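Side-chain contacts in internalin (Listeria monocytogenes serotype 4b, PDB 4FMZ), which probably helps the bacterium to adhere to and invade host cells, presenting a curved leucine-rich-repeat solenoid as a likely protein-binding surface: residues N13-D18 / I62-N67; L21-R26 / A32-V37; T101-L106 / L115-D120. All blocks are in the same frame, centred on the assembly; numbering follows the deposited sequence.

Overall arrangement
Contacts 1 and 2 sit together at the N-terminal end of the curved solenoid, their centres 10 Å apart, and touch: N13 N probably donates to V34 O. Along the chain, contact 2 lies between the two segments of contact 1. It folds the loop following helix 19-29 back on that helix, while contact 1 joins I15 and F16, where helix 12-15 ends, to the loop before strand 70-72. Contact 3 follows, between the loop after strand 92-94 and strand 114-116 with its next residue; its centre is 20 Å from contact 1 and 26 Å from contact 2. Contacts 1 and 2 pack N-terminal helices onto the solenoid's start; contact 3 packs its interior further along.

Contact 1. Residues N13-D18 / I62-N67; sequences NQIFPD and IEYLTN
I15 meets Y64 with a single methyl: CG2 approaches the phenol ring obliquely, 3.5 Å from CD2 and 3.7 Å from CE2 of Y64, and the two side chains cross at about a right angle. With chi1 at -60°, CG1 of I15 sits beside the backbone N and CG2 is the branch left anti to it, which directs this methyl across the gap. The polar end of the tyrosine is held elsewhere, its hydroxyl being hydrogen-bonded to T7 OG1; L8 also packs on both I15 and Y64.

F16 reaches across with the far part of its ring. CG lies anti to the carbonyl carbon (chi1 -59°), and the ring extends until CZ is 3.7 Å from CD1 of L65, which sits at the ring edge near its plane. CE1 of the same ring approaches the backbone N of I62, 3.5 Å away, from an oblique direction.

This is where the helical cap of an internalin meets the first turns of its leucine-rich-repeat solenoid. F16 is the first residue to leave the helix that ends at I15, and its side chain also packs on L21, A22 and I25 of helix 19-29 and on L43 of helix 40-43. L49 of strand 48-50 backs both I62 and L65.

On the solenoid side, the short 3-10 segment 62-64 carries I62 and Y64, and L65 follows it. A backbone bond from L65 N to I62 O, 3.0 Å, closes the turn, and L65 is the centre of an inverse gamma turn.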
ATOM      1  N   ASN A  13      21.892 -13.026  27.969  1.00 27.15           N
ATOM      2  CA  ASN A  13      20.593 -13.202  28.622  1.00 27.81           C
ATOM      3  C   ASN A  13      20.432 -12.352  29.915  1.00 31.13           C
ATOM      4  O   ASN A  13      19.353 -12.363  30.513  1.00 31.91           O
ATOM      5  CB  ASN A  13      20.279 -14.672  28.875  1.00 29.29           C
ATOM      6  CG  ASN A  13      21.186 -15.348  29.872  1.00 39.93           C
ATOM      7  OD1 ASN A  13      22.221 -14.821  30.287  1.00 28.67           O
ATOM      8  ND2 ASN A  13      20.810 -16.548  30.263  1.00 32.61           N
ATOM      9  N   GLN A  14      21.495 -11.621  30.331  1.00 27.60           N
ATOM     10  CA  GLN A  14      21.428 -10.658  31.440  1.00 27.18           C
ATOM     11  C   GLN A  14      20.965  -9.304  30.896  1.00 30.58           C
ATOM     12  O   GLN A  14      20.248  -8.565  31.582  1.00 30.90           O
ATOM     13  CB  GLN A  14      22.782 -10.498  32.155  1.00 28.57           C
ATOM     14  CG  GLN A  14      22.790  -9.443  33.274  1.00 29.76           C
ATOM     15  CD  GLN A  14      24.156  -9.234  33.889  1.00 43.27           C
ATOM     16  OE1 GLN A  14      24.803 -10.172  34.358  1.00 38.06           O
ATOM     17  NE2 GLN A  14      24.604  -7.992  33.949  1.00 35.10           N
ATOM     18  N   ILE A  15      21.447  -8.953  29.690  1.00 25.78           N
ATOM     19  CA  ILE A  15      21.181  -7.674  29.031  1.00 24.87           C
ATOM     20  C   ILE A  15      19.825  -7.727  28.312  1.00 29.58           C
ATOM     21  O   ILE A  15      19.071  -6.752  28.363  1.00 29.46           O
ATOM     22  CB  ILE A  15      22.354  -7.317  28.059  1.00 27.52           C
ATOM     23  CG1 ILE A  15      23.727  -7.198  28.784  1.00 28.86           C
ATOM     24  CG2 ILE A  15      22.046  -6.074  27.226  1.00 28.36           C
ATOM     25  CD1 ILE A  15      23.896  -5.986  29.856  1.00 33.23           C
ATOM     26  N   PHE A  16      19.535  -8.851  27.647  1.00 25.32           N
ATOM     27  CA  PHE A  16      18.307  -9.067  26.867  1.00 24.24           C
ATOM     28  C   PHE A  16      17.434 -10.091  27.591  1.00 28.52           C
ATOM     29  O   PHE A  16      17.586 -11.285  27.359  1.00 27.74           O
ATOM     30  CB  PHE A  16      18.660  -9.522  25.433  1.00 25.62           C
ATOM     31  CG  PHE A  16      19.526  -8.539  24.680  1.00 26.61           C
ATOM     32  CD1 PHE A  16      18.957  -7.517  23.934  1.00 28.72           C
ATOM     33  CD2 PHE A  16      20.914  -8.622  24.736  1.00 28.24           C
ATOM     34  CE1 PHE A  16      19.758  -6.612  23.242  1.00 29.32           C
ATOM     35  CE2 PHE A  16      21.713  -7.707  24.049  1.00 30.99           C
ATOM     36  CZ  PHE A  16      21.129  -6.693  23.331  1.00 29.24           C
ATOM     37  N   PRO A  17      16.540  -9.649  28.505  1.00 27.51           N
ATOM     38  CA  PRO A  17      15.744 -10.619  29.280  1.00 27.81           C
ATOM     39  C   PRO A  17      14.763 -11.448  28.440  1.00 32.37           C
ATOM     40  O   PRO A  17      14.383 -12.526  28.896  1.00 33.82           O
ATOM     41  CB  PRO A  17      15.013  -9.738  30.299  1.00 30.15           C
ATOM     42  CG  PRO A  17      14.950  -8.364  29.642  1.00 34.10           C
ATOM     43  CD  PRO A  17      16.273  -8.264  28.948  1.00 28.88           C
ATOM     44  N   ASP A  18      14.371 -10.981  27.230  1.00 27.03           N
ATOM     45  CA  ASP A  18      13.502 -11.733  26.324  1.00 26.09           C
ATOM     46  C   ASP A  18      14.308 -12.839  25.643  1.00 29.84           C
ATOM     47  O   ASP A  18      15.311 -12.553  24.991  1.00 29.06           O
ATOM     48  CB  ASP A  18      12.851 -10.822  25.277  1.00 27.14           C
ATOM     49  CG  ASP A  18      11.884 -11.560  24.359  1.00 29.80           C
ATOM     50  OD1 ASP A  18      10.717 -11.750  24.762  1.00 29.10           O
ATOM     51  OD2 ASP A  18      12.319 -12.006  23.266  1.00 28.64           O
ATOM     52  N   ILE A  62      18.004  -3.631  23.916  1.00 24.70           N
ATOM     53  CA  ILE A  62      18.277  -3.158  22.549  1.00 24.03           C
ATOM     54  C   ILE A  62      18.901  -1.754  22.553  1.00 27.30           C
ATOM     55  O   ILE A  62      19.607  -1.404  21.603  1.00 27.83           O
ATOM     56  CB  ILE A  62      17.032  -3.243  21.623  1.00 26.52           C
ATOM     57  CG1 ILE A  62      17.476  -3.482  20.163  1.00 27.18           C
ATOM     58  CG2 ILE A  62      16.085  -2.014  21.764  1.00 26.87           C
ATOM     59  CD1 ILE A  62      16.427  -4.067  19.257  1.00 34.54           C
ATOM     60  N   GLU A  63      18.698  -0.993  23.648  1.00 24.28           N
ATOM     61  CA  GLU A  63      19.267   0.344  23.803  1.00 25.33           C
ATOM     62  C   GLU A  63      20.826   0.331  23.754  1.00 29.65           C
ATOM     63  O   GLU A  63      21.399   1.391  23.520  1.00 28.28           O
ATOM     64  CB  GLU A  63      18.743   1.050  25.079  1.00 27.21           C
ATOM     65  CG  GLU A  63      19.132   0.408  26.404  1.00 34.12           C
ATOM     66  CD  GLU A  63      18.311  -0.765  26.912  1.00 47.45           C
ATOM     67  OE1 GLU A  63      17.407  -1.237  26.186  1.00 31.29           O
ATOM     68  OE2 GLU A  63      18.595  -1.230  28.042  1.00 42.73           O
ATOM     69  N   TYR A  64      21.498  -0.855  23.900  1.00 26.55           N
ATOM     70  CA  TYR A  64      22.968  -0.981  23.818  1.00 27.07           C
ATOM     71  C   TYR A  64      23.501  -1.087  22.385  1.00 30.21           C
ATOM     72  O   TYR A  64      24.716  -0.948  22.153  1.00 30.55           O
ATOM     73  CB  TYR A  64      23.459  -2.188  24.607  1.00 29.04           C
ATOM     74  CG  TYR A  64      23.336  -1.988  26.094  1.00 31.36           C
ATOM     75  CD1 TYR A  64      24.200  -1.131  26.777  1.00 34.18           C
ATOM     76  CD2 TYR A  64      22.347  -2.637  26.823  1.00 31.82           C
ATOM     77  CE1 TYR A  64      24.119  -0.974  28.154  1.00 35.37           C
ATOM     78  CE2 TYR A  64      22.245  -2.479  28.198  1.00 33.36           C
ATOM     79  CZ  TYR A  64      23.140  -1.649  28.858  1.00 41.59           C
ATOM     80  OH  TYR A  64      23.030  -1.450  30.200  1.00 41.69           O
ATOM     81  N   LEU A  65      22.593  -1.331  21.430  1.00 26.53           N
ATOM     82  CA  LEU A  65      22.943  -1.422  20.016  1.00 26.64           C
ATOM     83  C   LEU A  65      22.938  -0.004  19.434  1.00 31.43           C
ATOM     84  O   LEU A  65      22.154   0.305  18.543  1.00 31.38           O
ATOM     85  CB  LEU A  65      21.944  -2.364  19.298  1.00 25.82           C
ATOM     86  CG  LEU A  65      22.272  -3.866  19.310  1.00 31.17           C
ATOM     87  CD1 LEU A  65      22.382  -4.430  20.728  1.00 31.81           C
ATOM     88  CD2 LEU A  65      21.238  -4.639  18.561  1.00 29.86           C
ATOM     89  N   THR A  66      23.823   0.866  19.959  1.00 29.84           N
ATOM     90  CA  THR A  66      23.889   2.280  19.607  1.00 30.33           C
ATOM     91  C   THR A  66      24.216   2.532  18.133  1.00 34.16           C
ATOM     92  O   THR A  66      23.830   3.591  17.639  1.00 33.82           O
ATOM     93  CB  THR A  66      24.842   3.022  20.526  1.00 38.47           C
ATOM     94  OG1 THR A  66      26.109   2.364  20.521  1.00 35.85           O
ATOM     95  CG2 THR A  66      24.303   3.132  21.940  1.00 35.99           C
ATOM     96  N   ASN A  67      24.834   1.568  17.410  1.00 29.32           N
ATOM     97  CA  ASN A  67      25.138   1.770  15.993  1.00 28.87           C
ATOM     98  C   ASN A  67      24.114   1.121  15.062  1.00 31.22           C
ATOM     99  O   ASN A  67      24.336   1.069  13.852  1.00 30.78           O
ATOM    100  CB  ASN A  67      26.532   1.267  15.681  1.00 28.16           C
ATOM    101  CG  ASN A  67      27.594   2.189  16.209  1.00 40.04           C
ATOM    102  OD1 ASN A  67      27.519   3.414  16.099  1.00 34.45           O
ATOM    103  ND2 ASN A  67      28.583   1.608  16.846  1.00 31.40           N
TER

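Contact 2. Residues L21-R26 / A32-V37; sequences LAEGIR and ASVTDV
R26 NH2 donates to E23 OE2 at 2.8 Å, a nearly straight bond (171°) that is also a salt bridge, and both residues go on to touch the loop 32-37. The grip is side-on: NE of the same arginine donates to E23 OE1 at 2.9 Å, giving one nitrogen for each carboxylate oxygen. The carboxylate carbon CD of E23 lies in the guanidinium plane, at its edge, but the carboxylate itself is tilted: OE2 is met on its syn side but 28° out of the carboxylate plane, and OE1 from above that plane. NH1 has a further partner in K31 O, so three nitrogens of the guanidinium group are fixed.

Held in this way, the aliphatic part of R26 lies against the loop. With CG anti to the backbone N (chi1 -176°) and the chain bent further out, CG comes 3.7 Å from the carbonyl C of S33, and CD lies alongside the S33 backbone.

V34 fills the other half of the contact. Its CG1 rests on the helix backbone, 3.7 Å from the carbonyl C of A22, with A22 CB and R26 CB beside it. I12 of helix 12-15 touches A22 and R26 as well.

The loop shapes itself: the backbone bond from D36 N to S33 O closes a type I beta turn from S33 to D36, and S33 N, donating to D36 OD2 (3.0 Å) from above the carboxylate plane, adds a side-chain bond across it. The turn reverses the chain after helix 19-29 and leads into strand 37-38, within the helical cap found at the N terminus of internalins.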
ATOM      1  N   LEU A  21      14.680 -12.405  21.677  1.00 25.38           N
ATOM      2  CA  LEU A  21      15.615 -11.331  21.365  1.00 24.19           C
ATOM      3  C   LEU A  21      17.058 -11.756  21.734  1.00 28.61           C
ATOM      4  O   LEU A  21      17.967 -11.544  20.932  1.00 27.93           O
ATOM      5  CB  LEU A  21      15.234 -10.038  22.072  1.00 23.80           C
ATOM      6  CG  LEU A  21      16.086  -8.791  21.725  1.00 27.42           C
ATOM      7  CD1 LEU A  21      16.159  -8.533  20.203  1.00 27.40           C
ATOM      8  CD2 LEU A  21      15.530  -7.599  22.401  1.00 24.65           C
ATOM      9  N   ALA A  22      17.254 -12.409  22.900  1.00 25.72           N
ATOM     10  CA  ALA A  22      18.581 -12.898  23.320  1.00 26.38           C
ATOM     11  C   ALA A  22      19.126 -13.887  22.273  1.00 29.75           C
ATOM     12  O   ALA A  22      20.283 -13.774  21.886  1.00 28.03           O
ATOM     13  CB  ALA A  22      18.503 -13.555  24.691  1.00 27.76           C
ATOM     14  N   GLU A  23      18.253 -14.778  21.737  1.00 26.52           N
ATOM     15  CA  GLU A  23      18.617 -15.733  20.685  1.00 26.92           C
ATOM     16  C   GLU A  23      19.077 -15.003  19.407  1.00 30.80           C
ATOM     17  O   GLU A  23      20.064 -15.411  18.810  1.00 31.08           O
ATOM     18  CB  GLU A  23      17.461 -16.709  20.388  1.00 28.14           C
ATOM     19  CG  GLU A  23      17.647 -17.646  19.200  1.00 36.46           C
ATOM     20  CD  GLU A  23      18.916 -18.470  19.116  1.00 52.36           C
ATOM     21  OE1 GLU A  23      19.521 -18.780  20.170  1.00 44.59           O
ATOM     22  OE2 GLU A  23      19.288 -18.830  17.977  1.00 46.45           O
ATOM     23  N   GLY A  24      18.407 -13.912  19.041  1.00 27.39           N
ATOM     24  CA  GLY A  24      18.772 -13.118  17.872  1.00 26.81           C
ATOM     25  C   GLY A  24      20.114 -12.434  18.004  1.00 30.11           C
ATOM     26  O   GLY A  24      20.847 -12.314  17.016  1.00 30.22           O
ATOM     27  N   ILE A  25      20.435 -11.956  19.228  1.00 25.39           N
ATOM     28  CA  ILE A  25      21.724 -11.337  19.550  1.00 24.62           C
ATOM     29  C   ILE A  25      22.821 -12.414  19.463  1.00 28.64           C
ATOM     30  O   ILE A  25      23.859 -12.174  18.844  1.00 28.20           O
ATOM     31  CB  ILE A  25      21.694 -10.610  20.938  1.00 26.72           C
ATOM     32  CG1 ILE A  25      20.665  -9.441  20.947  1.00 26.07           C
ATOM     33  CG2 ILE A  25      23.089 -10.103  21.357  1.00 26.26           C
ATOM     34  CD1 ILE A  25      20.937  -8.252  19.973  1.00 26.93           C
ATOM     35  N   ARG A  26      22.577 -13.601  20.069  1.00 25.22           N
ATOM     36  CA  ARG A  26      23.497 -14.746  20.028  1.00 25.34           C
ATOM     37  C   ARG A  26      23.798 -15.130  18.577  1.00 30.07           C
ATOM     38  O   ARG A  26      24.968 -15.257  18.219  1.00 28.67           O
ATOM     39  CB  ARG A  26      22.906 -15.953  20.785  1.00 24.53           C
ATOM     40  CG  ARG A  26      23.869 -17.149  20.859  1.00 27.53           C
ATOM     41  CD  ARG A  26      23.197 -18.515  20.726  1.00 34.11           C
ATOM     42  NE  ARG A  26      22.371 -18.695  19.518  1.00 30.27           N
ATOM     43  CZ  ARG A  26      22.827 -18.965  18.293  1.00 44.78           C
ATOM     44  NH1 ARG A  26      24.129 -19.036  18.061  1.00 37.49           N
ATOM     45  NH2 ARG A  26      21.983 -19.152  17.290  1.00 31.01           N
ATOM     46  N   ALA A  32      28.087 -19.138  21.077  1.00 31.89           N
ATOM     47  CA  ALA A  32      27.615 -20.510  21.282  1.00 31.65           C
ATOM     48  C   ALA A  32      26.290 -20.569  22.055  1.00 34.38           C
ATOM     49  O   ALA A  32      25.490 -21.465  21.812  1.00 34.45           O
ATOM     50  CB  ALA A  32      28.670 -21.310  22.025  1.00 32.83           C
ATOM     51  N   SER A  33      26.064 -19.630  22.988  1.00 30.20           N
ATOM     52  CA  SER A  33      24.904 -19.651  23.884  1.00 29.19           C
ATOM     53  C   SER A  33      24.463 -18.244  24.291  1.00 32.23           C
ATOM     54  O   SER A  33      25.266 -17.316  24.257  1.00 30.12           O
ATOM     55  CB  SER A  33      25.273 -20.448  25.142  1.00 33.35           C
ATOM     56  OG  SER A  33      24.347 -20.331  26.211  1.00 41.46           O
ATOM     57  N   VAL A  34      23.194 -18.103  24.733  1.00 28.36           N
ATOM     58  CA  VAL A  34      22.643 -16.835  25.248  1.00 26.91           C
ATOM     59  C   VAL A  34      23.268 -16.519  26.629  1.00 29.99           C
ATOM     60  O   VAL A  34      23.128 -15.404  27.127  1.00 30.10           O
ATOM     61  CB  VAL A  34      21.085 -16.817  25.307  1.00 29.65           C
ATOM     62  CG1 VAL A  34      20.478 -16.908  23.904  1.00 29.00           C
ATOM     63  CG2 VAL A  34      20.532 -17.917  26.227  1.00 29.89           C
ATOM     64  N   THR A  35      23.957 -17.496  27.245  1.00 26.80           N
ATOM     65  CA  THR A  35      24.639 -17.271  28.533  1.00 26.36           C
ATOM     66  C   THR A  35      26.032 -16.657  28.304  1.00 30.01           C
ATOM     67  O   THR A  35      26.674 -16.236  29.273  1.00 29.78           O
ATOM     68  CB  THR A  35      24.737 -18.564  29.369  1.00 34.28           C
ATOM     69  OG1 THR A  35      25.525 -19.526  28.673  1.00 35.25           O
ATOM     70  CG2 THR A  35      23.377 -19.151  29.728  1.00 33.13           C
ATOM     71  N   ASP A  36      26.500 -16.604  27.037  1.00 26.42           N
ATOM     72  CA  ASP A  36      27.816 -16.058  26.690  1.00 26.27           C
ATOM     73  C   ASP A  36      27.896 -14.553  26.916  1.00 27.53           C
ATOM     74  O   ASP A  36      26.941 -13.820  26.637  1.00 24.96           O
ATOM     75  CB  ASP A  36      28.182 -16.368  25.227  1.00 28.45           C
ATOM     76  CG  ASP A  36      28.470 -17.825  24.934  1.00 38.18           C
ATOM     77  OD1 ASP A  36      28.665 -18.606  25.899  1.00 41.48           O
ATOM     78  OD2 ASP A  36      28.545 -18.183  23.742  1.00 41.90           O
ATOM     79  N   VAL A  37      29.060 -14.101  27.411  1.00 24.51           N
ATOM     80  CA  VAL A  37      29.318 -12.690  27.680  1.00 24.81           C
ATOM     81  C   VAL A  37      29.511 -11.935  26.372  1.00 28.55           C
ATOM     82  O   VAL A  37      30.139 -12.446  25.443  1.00 29.35           O
ATOM     83  CB  VAL A  37      30.541 -12.537  28.624  1.00 28.94           C
ATOM     84  CG1 VAL A  37      31.166 -11.145  28.546  1.00 29.34           C
ATOM     85  CG2 VAL A  37      30.129 -12.823  30.045  1.00 28.92           C
TER

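Contact 3. Residues T101-L106 / L115-D120; sequences TDISAL and LYLNED
L106, L115, I103 and L117 share the apolar part of the contact; L106 and L115 reach toward each other tip to tip across the inside of the solenoid. CD1 of L106 is 4.0 Å from both CD1 and CD2 of L115, so one methyl faces the fork of the opposing leucine. The same CD1 of L106 lies 4.3 Å from CD1 of L117, which places L106 against two residues of segment 115-120 at once. Next to it, I103 offers its branch methyl: CG2 stands 4.1 Å from CD2 of L117, and the two side chains meet at a slant. I103 takes a chi1 of 55°, which puts CG1 between the backbone N and the carbonyl carbon and turns CG2 anti to that carbon, on the side where L117 lies. L93 of strand 92-94 packs on both L106 and L115, and L137 of strand 136-138 covers L115 from the following turn.

Hydrogen bonds serve the backbone turns, and none crosses between the two segments. D102 OD1 takes two donors from S104: the backbone N at 2.9 Å, arriving nearly in line with the C-O bond, and OG at 2.7 Å on the syn lone pair. The first of these closes an Asx turn just before the 3-10 segment 104-106. L106 N donates to I103 O. Just past the strand, L117 opens a type II beta turn ending at D120, and its carbonyl O accepts from N142 ND2 in the next turn of the solenoid.

Between segments 101-106 and 115-120 no polar bond is made, so packing of methyl groups holds these two sides of the solenoid interior together, while polar bonds shape each segment.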
ATOM      1  N   THR A 101       0.874   0.124  20.517  1.00 29.11           N
ATOM      2  CA  THR A 101      -0.184   1.136  20.564  1.00 29.88           C
ATOM      3  C   THR A 101       0.460   2.526  20.686  1.00 33.46           C
ATOM      4  O   THR A 101       0.142   3.415  19.904  1.00 32.57           O
ATOM      5  CB  THR A 101      -1.191   0.842  21.687  1.00 39.90           C
ATOM      6  OG1 THR A 101      -0.490   0.768  22.928  1.00 46.95           O
ATOM      7  CG2 THR A 101      -1.939  -0.461  21.462  1.00 35.39           C
ATOM      8  N   ASP A 102       1.389   2.686  21.636  1.00 30.44           N
ATOM      9  CA  ASP A 102       2.103   3.930  21.902  1.00 30.65           C
ATOM     10  C   ASP A 102       3.418   3.972  21.115  1.00 32.10           C
ATOM     11  O   ASP A 102       4.292   3.136  21.343  1.00 31.60           O
ATOM     12  CB  ASP A 102       2.365   4.055  23.422  1.00 33.12           C
ATOM     13  CG  ASP A 102       2.935   5.381  23.897  1.00 42.91           C
ATOM     14  OD1 ASP A 102       3.460   6.136  23.058  1.00 42.03           O
ATOM     15  OD2 ASP A 102       2.895   5.640  25.117  1.00 50.77           O
ATOM     16  N   ILE A 103       3.574   4.974  20.227  1.00 27.83           N
ATOM     17  CA  ILE A 103       4.806   5.118  19.440  1.00 26.63           C
ATOM     18  C   ILE A 103       5.618   6.363  19.851  1.00 32.05           C
ATOM     19  O   ILE A 103       6.454   6.823  19.063  1.00 32.15           O
ATOM     20  CB  ILE A 103       4.573   5.068  17.909  1.00 28.27           C
ATOM     21  CG1 ILE A 103       3.523   6.118  17.424  1.00 28.35           C
ATOM     22  CG2 ILE A 103       4.231   3.649  17.468  1.00 26.24           C
ATOM     23  CD1 ILE A 103       3.604   6.417  15.954  1.00 28.42           C
ATOM     24  N   SER A 104       5.435   6.852  21.104  1.00 29.45           N
ATOM     25  CA  SER A 104       6.178   7.997  21.671  1.00 30.62           C
ATOM     26  C   SER A 104       7.686   7.855  21.486  1.00 32.96           C
ATOM     27  O   SER A 104       8.354   8.830  21.161  1.00 31.78           O
ATOM     28  CB  SER A 104       5.881   8.161  23.162  1.00 34.32           C
ATOM     29  OG  SER A 104       4.536   8.551  23.388  1.00 42.10           O
ATOM     30  N   ALA A 105       8.205   6.630  21.645  1.00 30.60           N
ATOM     31  CA  ALA A 105       9.633   6.310  21.552  1.00 30.62           C
ATOM     32  C   ALA A 105      10.250   6.583  20.174  1.00 34.06           C
ATOM     33  O   ALA A 105      11.471   6.626  20.073  1.00 35.37           O
ATOM     34  CB  ALA A 105       9.847   4.859  21.915  1.00 31.07           C
ATOM     35  N   LEU A 106       9.435   6.798  19.127  1.00 28.92           N
ATOM     36  CA  LEU A 106       9.989   7.067  17.799  1.00 27.62           C
ATOM     37  C   LEU A 106      10.267   8.556  17.564  1.00 32.03           C
ATOM     38  O   LEU A 106      10.886   8.904  16.547  1.00 30.12           O
ATOM     39  CB  LEU A 106       9.027   6.564  16.714  1.00 27.01           C
ATOM     40  CG  LEU A 106       8.572   5.100  16.795  1.00 30.24           C
ATOM     41  CD1 LEU A 106       7.671   4.747  15.623  1.00 29.39           C
ATOM     42  CD2 LEU A 106       9.761   4.151  16.853  1.00 31.23           C
ATOM     43  N   LEU A 115       9.753   3.181   7.689  1.00 23.13           N
ATOM     44  CA  LEU A 115       9.097   2.796   8.935  1.00 23.16           C
ATOM     45  C   LEU A 115       7.793   2.056   8.670  1.00 25.24           C
ATOM     46  O   LEU A 115       6.874   2.637   8.084  1.00 25.54           O
ATOM     47  CB  LEU A 115       8.852   4.051   9.800  1.00 23.29           C
ATOM     48  CG  LEU A 115       8.014   3.891  11.076  1.00 26.76           C
ATOM     49  CD1 LEU A 115       8.747   3.044  12.147  1.00 26.29           C
ATOM     50  CD2 LEU A 115       7.666   5.240  11.625  1.00 25.11           C
ATOM     51  N   TYR A 116       7.719   0.759   9.075  1.00 21.87           N
ATOM     52  CA  TYR A 116       6.489  -0.040   8.903  1.00 22.39           C
ATOM     53  C   TYR A 116       5.902  -0.335  10.269  1.00 27.14           C
ATOM     54  O   TYR A 116       6.583  -0.873  11.147  1.00 26.33           O
ATOM     55  CB  TYR A 116       6.690  -1.362   8.125  1.00 22.89           C
ATOM     56  CG  TYR A 116       7.315  -1.284   6.746  1.00 24.30           C
ATOM     57  CD1 TYR A 116       7.493  -0.062   6.103  1.00 25.93           C
ATOM     58  CD2 TYR A 116       7.720  -2.434   6.080  1.00 25.33           C
ATOM     59  CE1 TYR A 116       8.105   0.015   4.852  1.00 27.23           C
ATOM     60  CE2 TYR A 116       8.328  -2.371   4.827  1.00 26.39           C
ATOM     61  CZ  TYR A 116       8.514  -1.142   4.216  1.00 31.45           C
ATOM     62  OH  TYR A 116       9.156  -1.057   3.009  1.00 28.37           O
ATOM     63  N   LEU A 117       4.649   0.055  10.438  1.00 23.47           N
ATOM     64  CA  LEU A 117       3.863  -0.099  11.656  1.00 23.92           C
ATOM     65  C   LEU A 117       2.550  -0.786  11.324  1.00 27.59           C
ATOM     66  O   LEU A 117       1.560  -0.641  12.050  1.00 28.11           O
ATOM     67  CB  LEU A 117       3.610   1.295  12.258  1.00 24.65           C
ATOM     68  CG  LEU A 117       4.824   2.000  12.860  1.00 30.39           C
ATOM     69  CD1 LEU A 117       4.563   3.479  12.993  1.00 30.78           C
ATOM     70  CD2 LEU A 117       5.189   1.397  14.201  1.00 32.64           C
ATOM     71  N   ASN A 118       2.540  -1.525  10.211  1.00 24.08           N
ATOM     72  CA  ASN A 118       1.354  -2.229   9.714  1.00 24.61           C
ATOM     73  C   ASN A 118       0.885  -3.305  10.680  1.00 28.85           C
ATOM     74  O   ASN A 118       1.700  -4.005  11.280  1.00 28.36           O
ATOM     75  CB  ASN A 118       1.614  -2.856   8.335  1.00 24.78           C
ATOM     76  CG  ASN A 118       2.783  -3.816   8.329  1.00 38.05           C
ATOM     77  OD1 ASN A 118       3.937  -3.426   8.508  1.00 32.57           O
ATOM     78  ND2 ASN A 118       2.510  -5.098   8.199  1.00 32.11           N
ATOM     79  N   GLU A 119      -0.442  -3.425  10.827  1.00 25.95           N
ATOM     80  CA  GLU A 119      -1.108  -4.412  11.680  1.00 26.92           C
ATOM     81  C   GLU A 119      -0.720  -4.270  13.176  1.00 32.18           C
ATOM     82  O   GLU A 119      -0.660  -5.258  13.904  1.00 33.58           O
ATOM     83  CB  GLU A 119      -0.888  -5.855  11.169  1.00 28.39           C
ATOM     84  CG  GLU A 119      -1.576  -6.102   9.835  1.00 39.83           C
ATOM     85  CD  GLU A 119      -1.156  -7.349   9.084  1.00 65.62           C
ATOM     86  OE1 GLU A 119      -1.654  -8.444   9.435  1.00 46.91           O
ATOM     87  OE2 GLU A 119      -0.367  -7.227   8.117  1.00 63.26           O
ATOM     88  N   ASP A 120      -0.502  -3.031  13.625  1.00 26.74           N
ATOM     89  CA  ASP A 120      -0.293  -2.720  15.029  1.00 26.27           C
ATOM     90  C   ASP A 120      -1.624  -2.140  15.532  1.00 33.41           C
ATOM     91  O   ASP A 120      -2.630  -2.317  14.844  1.00 34.20           O
ATOM     92  CB  ASP A 120       0.912  -1.767  15.199  1.00 26.42           C
ATOM     93  CG  ASP A 120       2.249  -2.494  15.212  1.00 28.49           C
ATOM     94  OD1 ASP A 120       2.352  -3.525  15.886  1.00 26.16           O
ATOM     95  OD2 ASP A 120       3.196  -2.009  14.570  1.00 30.43           O
TER